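PDB 6MCA: ankyrin repeat domain protein from Legionella pneumophila subsp. pneumophila, which is a bacterial effector with ankyrin repeats and probably a cysteine protease-like region, which interacts with the host LARP7 component of the 7SK snRNP complex. Local coordinates for residues Asp113-Thr118 with His143-Asp148; Cys123-Pro128 with Leu139-Gly144; Asn99-Thr104 with Gln133-Gln138. All blocks are in the same frame, centred on the assembly; numbering follows the deposited sequence.

Interaction 1. Residues Asp113-Thr118 with His143-Asp148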
loop_
_atom_site.group_PDB
_atom_site.type_symbol
_atom_site.label_atom_id
_atom_site.label_comp_id
_atom_site.label_asym_id
_atom_site.label_seq_id
_atom_site.Cartn_x
_atom_site.Cartn_y
_atom_site.Cartn_z
ATOM N N ASP A 113 14.729 -17.955 -1.857
ATOM C CA ASP A 113 14.753 -17.148 -3.072
ATOM C C ASP A 113 14.653 -15.668 -2.721
ATOM O O ASP A 113 13.593 -15.227 -2.256
ATOM C CB ASP A 113 13.606 -17.560 -3.995
ATOM C CG ASP A 113 13.608 -16.802 -5.312
ATOM O OD1 ASP A 113 14.607 -16.117 -5.614
ATOM O OD2 ASP A 113 12.604 -16.895 -6.051
ATOM N N PRO A 114 15.704 -14.869 -2.931
ATOM C CA PRO A 114 15.632 -13.447 -2.563
ATOM C C PRO A 114 14.767 -12.617 -3.494
ATOM O O PRO A 114 14.523 -11.441 -3.194
ATOM C CB PRO A 114 17.097 -13.001 -2.628
ATOM C CG PRO A 114 17.689 -13.878 -3.681
ATOM C CD PRO A 114 16.993 -15.214 -3.557
ATOM N N ASN A 115 14.300 -13.182 -4.608
ATOM C CA ASN A 115 13.470 -12.457 -5.563
ATOM C C ASN A 115 12.064 -13.038 -5.657
ATOM O O ASN A 115 11.358 -12.788 -6.640
ATOM C CB ASN A 115 14.130 -12.440 -6.942
ATOM C CG ASN A 115 15.399 -11.612 -6.966
ATOM O OD1 ASN A 115 15.352 -10.383 -6.916
ATOM N ND2 ASN A 115 16.543 -12.282 -7.046
ATOM N N ALA A 116 11.644 -13.812 -4.660
ATOM C CA ALA A 116 10.287 -14.333 -4.645
ATOM C C ALA A 116 9.291 -13.194 -4.472
ATOM O O ALA A 116 9.550 -12.224 -3.756
ATOM C CB ALA A 116 10.118 -15.356 -3.522
ATOM N N TYR A 117 8.150 -13.308 -5.145
ATOM C CA TYR A 117 7.095 -12.313 -5.045
ATOM C C TYR A 117 5.783 -12.998 -4.689
ATOM O O TYR A 117 5.583 -14.186 -4.951
ATOM C CB TYR A 117 6.940 -11.501 -6.342
ATOM C CG TYR A 117 6.884 -12.319 -7.613
ATOM C CD1 TYR A 117 8.044 -12.798 -8.210
ATOM C CD2 TYR A 117 5.670 -12.598 -8.227
ATOM C CE1 TYR A 117 7.995 -13.540 -9.376
ATOM C CE2 TYR A 117 5.611 -13.337 -9.393
ATOM C CZ TYR A 117 6.776 -13.806 -9.963
ATOM O OH TYR A 117 6.723 -14.542 -11.123
ATOM N N THR A 118 4.891 -12.223 -4.078
ATOM C CA THR A 118 3.626 -12.746 -3.590
ATOM C C THR A 118 2.605 -12.823 -4.723
ATOM O O THR A 118 2.901 -12.548 -5.890
ATOM C CB THR A 118 3.104 -11.885 -2.444
ATOM O OG1 THR A 118 2.729 -10.597 -2.948
ATOM C CG2 THR A 118 4.174 -11.714 -1.377
ATOM N N HIS A 143 22.843 -11.483 -1.511
ATOM C CA HIS A 143 22.390 -12.813 -1.891
ATOM C C HIS A 143 21.604 -12.821 -3.197
ATOM O O HIS A 143 21.039 -13.857 -3.558
ATOM C CB HIS A 143 21.561 -13.428 -0.762
ATOM C CG HIS A 143 22.384 -13.911 0.392
ATOM N ND1 HIS A 143 22.931 -15.175 0.437
ATOM C CD2 HIS A 143 22.765 -13.295 1.536
ATOM C CE1 HIS A 143 23.607 -15.321 1.563
ATOM N NE2 HIS A 143 23.522 -14.194 2.247
ATOM N N GLY A 144 21.551 -11.697 -3.908
ATOM C CA GLY A 144 21.052 -11.673 -5.268
ATOM C C GLY A 144 19.752 -10.933 -5.520
ATOM O O GLY A 144 19.223 -11.024 -6.634
ATOM N N ALA A 145 19.221 -10.203 -4.542
ATOM C CA ALA A 145 17.966 -9.492 -4.749
ATOM C C ALA A 145 18.147 -8.354 -5.749
ATOM O O ALA A 145 19.153 -7.639 -5.728
ATOM C CB ALA A 145 17.435 -8.950 -3.423
ATOM N N LYS A 146 17.162 -8.189 -6.631
ATOM C CA LYS A 146 17.197 -7.175 -7.679
ATOM C C LYS A 146 16.277 -6.020 -7.295
ATOM O O LYS A 146 15.067 -6.210 -7.135
ATOM C CB LYS A 146 16.789 -7.770 -9.026
ATOM C CG LYS A 146 17.565 -9.021 -9.416
ATOM C CD LYS A 146 19.055 -8.739 -9.541
ATOM C CE LYS A 146 19.804 -9.951 -10.074
ATOM N NZ LYS A 146 21.271 -9.708 -10.168
ATOM N N LEU A 147 16.855 -4.822 -7.168
ATOM C CA LEU A 147 16.114 -3.672 -6.655
ATOM C C LEU A 147 15.088 -3.150 -7.655
ATOM O O LEU A 147 14.051 -2.602 -7.251
ATOM C CB LEU A 147 17.096 -2.562 -6.275
ATOM C CG LEU A 147 16.540 -1.279 -5.656
ATOM C CD1 LEU A 147 15.781 -1.595 -4.385
ATOM C CD2 LEU A 147 17.660 -0.288 -5.382
ATOM N N ASP A 148 15.357 -3.306 -8.954
ATOM C CA ASP A 148 14.475 -2.732 -9.967
ATOM C C ASP A 148 13.076 -3.327 -9.902
ATOM O O ASP A 148 12.097 -2.624 -10.164
ATOM C CB ASP A 148 15.074 -2.930 -11.359
ATOM C CG ASP A 148 16.197 -1.952 -11.652
ATOM O OD1 ASP A 148 16.183 -0.841 -11.081
ATOM O OD2 ASP A 148 17.092 -2.295 -12.454
HETATM O O HOH W 1 13.485 -8.359 -6.144
#

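Interaction 2. Residues Cys123-Pro128 with Leu139-Gly144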
loop_
_atom_site.group_PDB
_atom_site.type_symbol
_atom_site.label_atom_id
_atom_site.label_comp_id
_atom_site.label_asym_id
_atom_site.label_seq_id
_atom_site.Cartn_x
_atom_site.Cartn_y
_atom_site.Cartn_z
ATOM N N CYS A 123 7.508 -8.327 -4.234
ATOM C CA CYS A 123 8.725 -9.084 -3.992
ATOM C C CYS A 123 9.261 -8.817 -2.585
ATOM O O CYS A 123 8.730 -8.001 -1.828
ATOM C CB CYS A 123 9.773 -8.764 -5.056
ATOM S SG CYS A 123 10.560 -7.147 -4.901
ATOM N N VAL A 124 10.344 -9.520 -2.240
ATOM C CA VAL A 124 10.879 -9.490 -0.881
ATOM C C VAL A 124 11.384 -8.101 -0.509
ATOM O O VAL A 124 11.316 -7.699 0.659
ATOM C CB VAL A 124 11.987 -10.556 -0.744
ATOM C CG1 VAL A 124 12.623 -10.516 0.637
ATOM C CG2 VAL A 124 11.427 -11.941 -1.035
ATOM N N LEU A 125 11.879 -7.338 -1.486
ATOM C CA LEU A 125 12.517 -6.056 -1.211
ATOM C C LEU A 125 11.535 -4.908 -1.001
ATOM O O LEU A 125 11.956 -3.846 -0.531
ATOM C CB LEU A 125 13.463 -5.688 -2.357
ATOM C CG LEU A 125 14.922 -6.141 -2.285
ATOM C CD1 LEU A 125 15.624 -5.823 -3.595
ATOM C CD2 LEU A 125 15.638 -5.484 -1.119
ATOM N N VAL A 126 10.253 -5.091 -1.328
ATOM C CA VAL A 126 9.329 -3.959 -1.417
ATOM C C VAL A 126 9.204 -3.245 -0.075
ATOM O O VAL A 126 9.363 -2.021 0.016
ATOM C CB VAL A 126 7.957 -4.429 -1.934
ATOM C CG1 VAL A 126 6.902 -3.359 -1.691
ATOM C CG2 VAL A 126 8.041 -4.776 -3.412
ATOM N N TYR A 127 8.914 -3.995 0.985
ATOM C CA TYR A 127 8.667 -3.376 2.282
ATOM C C TYR A 127 9.941 -2.800 2.900
ATOM O O TYR A 127 9.892 -1.692 3.450
ATOM C CB TYR A 127 7.998 -4.373 3.234
ATOM C CG TYR A 127 6.514 -4.511 2.986
ATOM C CD1 TYR A 127 5.655 -3.438 3.188
ATOM C CD2 TYR A 127 5.973 -5.709 2.536
ATOM C CE1 TYR A 127 4.299 -3.555 2.956
ATOM C CE2 TYR A 127 4.615 -5.835 2.302
ATOM C CZ TYR A 127 3.784 -4.755 2.514
ATOM O OH TYR A 127 2.433 -4.876 2.281
ATOM N N PRO A 128 11.089 -3.490 2.854
ATOM C CA PRO A 128 12.322 -2.836 3.323
ATOM C C PRO A 128 12.683 -1.593 2.528
ATOM O O PRO A 128 13.234 -0.644 3.100
ATOM C CB PRO A 128 13.389 -3.933 3.179
ATOM C CG PRO A 128 12.776 -4.984 2.327
ATOM C CD PRO A 128 11.313 -4.922 2.593
ATOM N N LEU A 139 21.733 -7.006 2.949
ATOM C CA LEU A 139 21.795 -8.458 3.088
ATOM C C LEU A 139 21.114 -9.147 1.911
ATOM O O LEU A 139 21.618 -10.152 1.394
ATOM C CB LEU A 139 21.155 -8.890 4.408
ATOM C CG LEU A 139 21.097 -10.395 4.690
ATOM C CD1 LEU A 139 22.459 -11.048 4.484
ATOM C CD2 LEU A 139 20.579 -10.656 6.095
ATOM N N LEU A 140 19.973 -8.616 1.466
ATOM C CA LEU A 140 19.289 -9.200 0.316
ATOM C C LEU A 140 20.067 -8.957 -0.975
ATOM O O LEU A 140 20.110 -9.829 -1.852
ATOM C CB LEU A 140 17.872 -8.640 0.211
ATOM C CG LEU A 140 16.912 -9.074 1.322
ATOM C CD1 LEU A 140 15.655 -8.217 1.321
ATOM C CD2 LEU A 140 16.560 -10.547 1.180
ATOM N N TYR A 141 20.682 -7.778 -1.111
ATOM C CA TYR A 141 21.531 -7.499 -2.267
ATOM C C TYR A 141 22.666 -8.508 -2.363
ATOM O O TYR A 141 22.961 -9.032 -3.443
ATOM C CB TYR A 141 22.111 -6.085 -2.180
ATOM C CG TYR A 141 21.112 -4.952 -2.218
ATOM C CD1 TYR A 141 19.874 -5.100 -2.827
ATOM C CD2 TYR A 141 21.420 -3.723 -1.648
ATOM C CE1 TYR A 141 18.967 -4.052 -2.860
ATOM C CE2 TYR A 141 20.523 -2.675 -1.675
ATOM C CZ TYR A 141 19.299 -2.843 -2.282
ATOM O OH TYR A 141 18.408 -1.796 -2.308
ATOM N N HIS A 142 23.322 -8.784 -1.231
ATOM C CA HIS A 142 24.471 -9.681 -1.224
ATOM C C HIS A 142 24.100 -11.083 -1.690
ATOM O O HIS A 142 24.950 -11.804 -2.225
ATOM C CB HIS A 142 25.078 -9.725 0.180
ATOM C CG HIS A 142 26.202 -10.702 0.327
ATOM N ND1 HIS A 142 26.248 -11.634 1.343
ATOM C CD2 HIS A 142 27.324 -10.891 -0.407
ATOM C CE1 HIS A 142 27.348 -12.356 1.225
ATOM N NE2 HIS A 142 28.018 -11.925 0.172
ATOM N N HIS A 143 22.843 -11.483 -1.511
ATOM C CA HIS A 143 22.390 -12.813 -1.891
ATOM C C HIS A 143 21.604 -12.821 -3.197
ATOM O O HIS A 143 21.039 -13.857 -3.558
ATOM C CB HIS A 143 21.561 -13.428 -0.762
ATOM C CG HIS A 143 22.384 -13.911 0.392
ATOM N ND1 HIS A 143 22.931 -15.175 0.437
ATOM C CD2 HIS A 143 22.765 -13.295 1.536
ATOM C CE1 HIS A 143 23.607 -15.321 1.563
ATOM N NE2 HIS A 143 23.522 -14.194 2.247
ATOM N N GLY A 144 21.551 -11.697 -3.908
ATOM C CA GLY A 144 21.052 -11.673 -5.268
ATOM C C GLY A 144 19.752 -10.933 -5.520
ATOM O O GLY A 144 19.223 -11.024 -6.634
#

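Interaction 3. Residues Asn99-Thr104 with Gln133-Gln138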
loop_
_atom_site.group_PDB
_atom_site.type_symbol
_atom_site.label_atom_id
_atom_site.label_comp_id
_atom_site.label_asym_id
_atom_site.label_seq_id
_atom_site.Cartn_x
_atom_site.Cartn_y
_atom_site.Cartn_z
ATOM N N ASN A 99 11.855 -7.401 9.746
ATOM C CA ASN A 99 13.176 -6.777 9.860
ATOM C C ASN A 99 14.095 -7.602 10.757
ATOM O O ASN A 99 14.882 -7.069 11.542
ATOM C CB ASN A 99 13.066 -5.333 10.359
ATOM C CG ASN A 99 14.302 -4.510 10.045
ATOM O OD1 ASN A 99 14.940 -4.698 9.009
ATOM N ND2 ASN A 99 14.645 -3.592 10.942
ATOM N N ASP A 100 13.989 -8.925 10.639
ATOM C CA ASP A 100 14.785 -9.860 11.425
ATOM C C ASP A 100 16.009 -10.248 10.602
ATOM O O ASP A 100 15.900 -11.019 9.642
ATOM C CB ASP A 100 13.955 -11.085 11.806
ATOM C CG ASP A 100 14.649 -11.980 12.820
ATOM O OD1 ASP A 100 15.857 -11.786 13.078
ATOM O OD2 ASP A 100 13.979 -12.881 13.367
ATOM N N LEU A 101 17.173 -9.717 10.982
ATOM C CA LEU A 101 18.383 -9.946 10.197
ATOM C C LEU A 101 18.885 -11.377 10.343
ATOM O O LEU A 101 19.310 -11.992 9.357
ATOM C CB LEU A 101 19.470 -8.953 10.610
ATOM C CG LEU A 101 19.364 -7.556 9.995
ATOM C CD1 LEU A 101 20.404 -6.622 10.595
ATOM C CD2 LEU A 101 19.513 -7.631 8.486
ATOM N N ASP A 102 18.847 -11.923 11.560
ATOM C CA ASP A 102 19.358 -13.272 11.781
ATOM C C ASP A 102 18.520 -14.309 11.039
ATOM O O ASP A 102 19.065 -15.208 10.385
ATOM C CB ASP A 102 19.396 -13.576 13.279
ATOM C CG ASP A 102 20.359 -12.677 14.029
ATOM O OD1 ASP A 102 21.371 -12.259 13.428
ATOM O OD2 ASP A 102 20.105 -12.389 15.218
ATOM N N MET A 103 17.193 -14.198 11.127
ATOM C CA MET A 103 16.325 -15.140 10.427
ATOM C C MET A 103 16.469 -15.005 8.916
ATOM O O MET A 103 16.487 -16.010 8.195
ATOM C CB MET A 103 14.871 -14.930 10.851
ATOM C CG MET A 103 13.892 -15.916 10.234
ATOM S SD MET A 103 13.946 -17.544 11.005
ATOM C CE MET A 103 13.435 -17.142 12.674
ATOM N N THR A 104 16.574 -13.770 8.418
ATOM C CA THR A 104 16.762 -13.561 6.986
ATOM C C THR A 104 18.071 -14.179 6.510
ATOM O O THR A 104 18.114 -14.820 5.453
ATOM C CB THR A 104 16.729 -12.067 6.662
ATOM O OG1 THR A 104 15.485 -11.506 7.099
ATOM C CG2 THR A 104 16.884 -11.838 5.163
ATOM N N GLN A 133 14.980 0.269 5.399
ATOM C CA GLN A 133 15.732 -0.657 6.246
ATOM C C GLN A 133 16.965 -1.094 5.461
ATOM O O GLN A 133 16.946 -2.088 4.733
ATOM C CB GLN A 133 14.858 -1.834 6.665
ATOM C CG GLN A 133 13.703 -1.430 7.572
ATOM C CD GLN A 133 12.561 -2.428 7.558
ATOM O OE1 GLN A 133 12.413 -3.206 6.617
ATOM N NE2 GLN A 133 11.742 -2.404 8.604
ATOM N N ASP A 134 18.056 -0.341 5.627
ATOM C CA ASP A 134 19.215 -0.492 4.752
ATOM C C ASP A 134 19.988 -1.777 5.027
ATOM O O ASP A 134 20.545 -2.367 4.096
ATOM C CB ASP A 134 20.137 0.719 4.896
ATOM C CG ASP A 134 19.527 1.985 4.326
ATOM O OD1 ASP A 134 19.267 2.027 3.106
ATOM O OD2 ASP A 134 19.302 2.939 5.102
ATOM N N ALA A 135 20.046 -2.220 6.285
ATOM C CA ALA A 135 20.815 -3.419 6.610
ATOM C C ALA A 135 20.229 -4.652 5.932
ATOM O O ALA A 135 20.950 -5.427 5.291
ATOM C CB ALA A 135 20.871 -3.609 8.126
ATOM N N ILE A 136 18.916 -4.848 6.062
ATOM C CA ILE A 136 18.286 -6.009 5.443
ATOM C C ILE A 136 18.285 -5.873 3.925
ATOM O O ILE A 136 18.394 -6.875 3.205
ATOM C CB ILE A 136 16.870 -6.212 6.023
ATOM C CG1 ILE A 136 16.451 -7.679 5.922
ATOM C CG2 ILE A 136 15.853 -5.307 5.347
ATOM C CD1 ILE A 136 15.440 -8.089 6.970
ATOM N N LYS A 137 18.211 -4.642 3.411
ATOM C CA LYS A 137 18.319 -4.435 1.970
ATOM C C LYS A 137 19.685 -4.867 1.455
ATOM O O LYS A 137 19.784 -5.516 0.410
ATOM C CB LYS A 137 18.061 -2.971 1.623
ATOM C CG LYS A 137 16.597 -2.573 1.609
ATOM C CD LYS A 137 16.349 -1.465 0.599
ATOM C CE LYS A 137 17.209 -0.244 0.882
ATOM N NZ LYS A 137 16.929 0.333 2.223
ATOM N N GLN A 138 20.751 -4.519 2.179
ATOM C CA GLN A 138 22.090 -4.907 1.750
ATOM C C GLN A 138 22.301 -6.409 1.898
ATOM O O GLN A 138 22.973 -7.031 1.067
ATOM C CB GLN A 138 23.139 -4.132 2.544
ATOM C CG GLN A 138 23.205 -2.660 2.183
ATOM C CD GLN A 138 24.033 -1.854 3.161
ATOM O OE1 GLN A 138 24.505 -2.378 4.171
ATOM N NE2 GLN A 138 24.210 -0.572 2.868
HETATM O O HOH W 2 17.308 -3.427 8.371
#

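Interaction 1. Residues Asp113-Thr118 with His143-Asp148
Asn-115 reaches across to Gly-144 and Lys-146 with both ends of its amide, and this pair of hydrogen bonds makes the close-fitting part of the contact. Its OD1 accepts from Lys-146 N at 2.9 Å, on a lone pair in the carbonyl plane. Its ND2 donates to Gly-144 O at 3.0 Å; the oxygen lies almost in the plane of the amide, although the donor stands above the plane of the glycine carbonyl. One side chain thus reads an acceptor and a donor two residues apart, a task that suits asparagine. The amide is aimed by CG standing beside the backbone N (chi1 -68°). A water tucked near Cys-123 joins Asn-115 OD1 to Lys-146 O. Behind the amide, Asp-113 OD1 accepts from Asn-115 N in an Asx turn. The ring of Pro-114 lies against the other backbone, with CG 3.4 Å from His-143 O, and Pro-114 CB meets Ala-145 CB, a small methyl, at 4.1 Å. Gly-144, with the strongly positive phi of 113° that glycine tolerates best, is the C-prime residue of the Schellman motif ending helix 134-142.

The solvent side is looser: the exposed Lys-146 offers little more than CB and CG to the amide, while the rest of the chain runs on past it. The whole is an Asx turn docked on the glycine turn after the following helix pair, consistent with the stacked loops of an ankyrin array.

Interaction 2. Residues Cys123-Pro128 with Leu139-Gly144
Leu-140 points from the last turns of helix 134-142 at Val-124 and Leu-125, an apolar meeting between the two antiparallel helices of an ankyrin helix-turn-helix. Its CD1 does most of the touching. With CG beside the backbone N (chi1 -69°), the branch is carried into the angle between the two opposing side chains. Leu-125 runs past it in the opposite direction, its CD2 lying 3.7 Å from Leu-140 CD1. Val-124 crosses at a slant and uses a single branch, CG1, which fits against both methyls of Leu-140 at 3.9 Å from CD1 and 4.0 Å from CD2. Pro-128, one turn further on, adds a more distant touch through CG. Branched aliphatic side chains suit this buried place, since they fill it without bringing in polar groups.

The segment 123-128 is itself held in a type I turn from Cys-123 to Val-126, and Cys-123 SG accepts a weak capping bond from Leu-125 N. Leu-108 of helix 101-109 also packs on Leu-140, Val-96 of helix 91-97 on Val-124 and Pro-128, and Ala-150 of helix 147-162 on Leu-125, so the core carries on into the neighbouring helices.

Tyr-141 flanks the leucines at the rim, where an edge CH of the ring can meet a methyl while the hydroxyl lies beyond the leucines. Leu-125 crosses it at about a right angle, and CD1 comes to the ring's edge, near its plane, 3.9 Å from Tyr-141 CE1.

Interaction 3. Residues Asn99-Thr104 with Gln133-Gln138
Side-by-side packing of helices from successive ankyrin hairpins brings the start of helix 101-109 against the start of helix 134-142. Ile-136 is the central side chain on the second helix. Leu-101 lies over its backbone, with CD2 3.7 Å from Ile-136 CA, and its other branch, Leu-101 CD1, meets Ala-135 CB at 3.9 Å. Alanine suits that position because its short side chain lets the leucine come close to the helix. Deeper in, Ile-136 CD1 meets Thr-104 OG1 at 3.4 Å, the two side chains crossing at about a right angle. The CG1 branch of Ile-136 stands anti to the backbone N (chi1 -154°), which carries CD1 toward the threonine.

That hydroxyl is already engaged: Thr-104 OG1 donates to Asp-100 O at 2.6 Å, and the same carbonyl also takes Thr-104 N from the opposite face. Threonine can therefore sit in a buried place, its polar atom satisfied within its own helix turn. Asp-100 is the N-cap, although its bond from Met-103 N is weak.

Just before the two helices begin, Asn-99 and Gln-133 approach from opposite directions and stack their amides, whose planes are 1° apart; Asn-99 OD1 is 3.6 Å from Gln-133 CD. Flat groups suit such a stack, and asparagine readily adopts the positive phi (55°) of this Schellman position. A water donates to Asn-99 OD1 at 2.8 Å and accepts from Ile-136 N, satisfying an N-H of the first helical turn.

Helix 91-97 packs on Thr-104 through Leu-92, Ala-95 and Val-96, and Pro-128 of helix 126-131 covers Gln-133 and Ile-136; helix 68-76 touches Met-103.

Helix 134-142 joins the three contacts: interaction 3 uses its beginning, interaction 2 its end, and interaction 1 the loop that follows. Interactions 1 and 2 share His-143 and Gly-144, and their centres are about 5 Å apart; Ala-145 N probably hydrogen-bonds to Leu-140 O at 2.9 Å. Interactions 2 and 3 have centres about 8 Å apart and meet through Pro-128, whose CB packs on Ile-136 CG2 at 3.6 Å. Interactions 1 and 3 do not touch, their centres lying about 13 Å apart. Tartrate, probably from the crystallisation liquor, is hydrogen-bonded to Thr-118 OG1 and to Tyr-127 OH, on residues that take no part in the cross-segment packing.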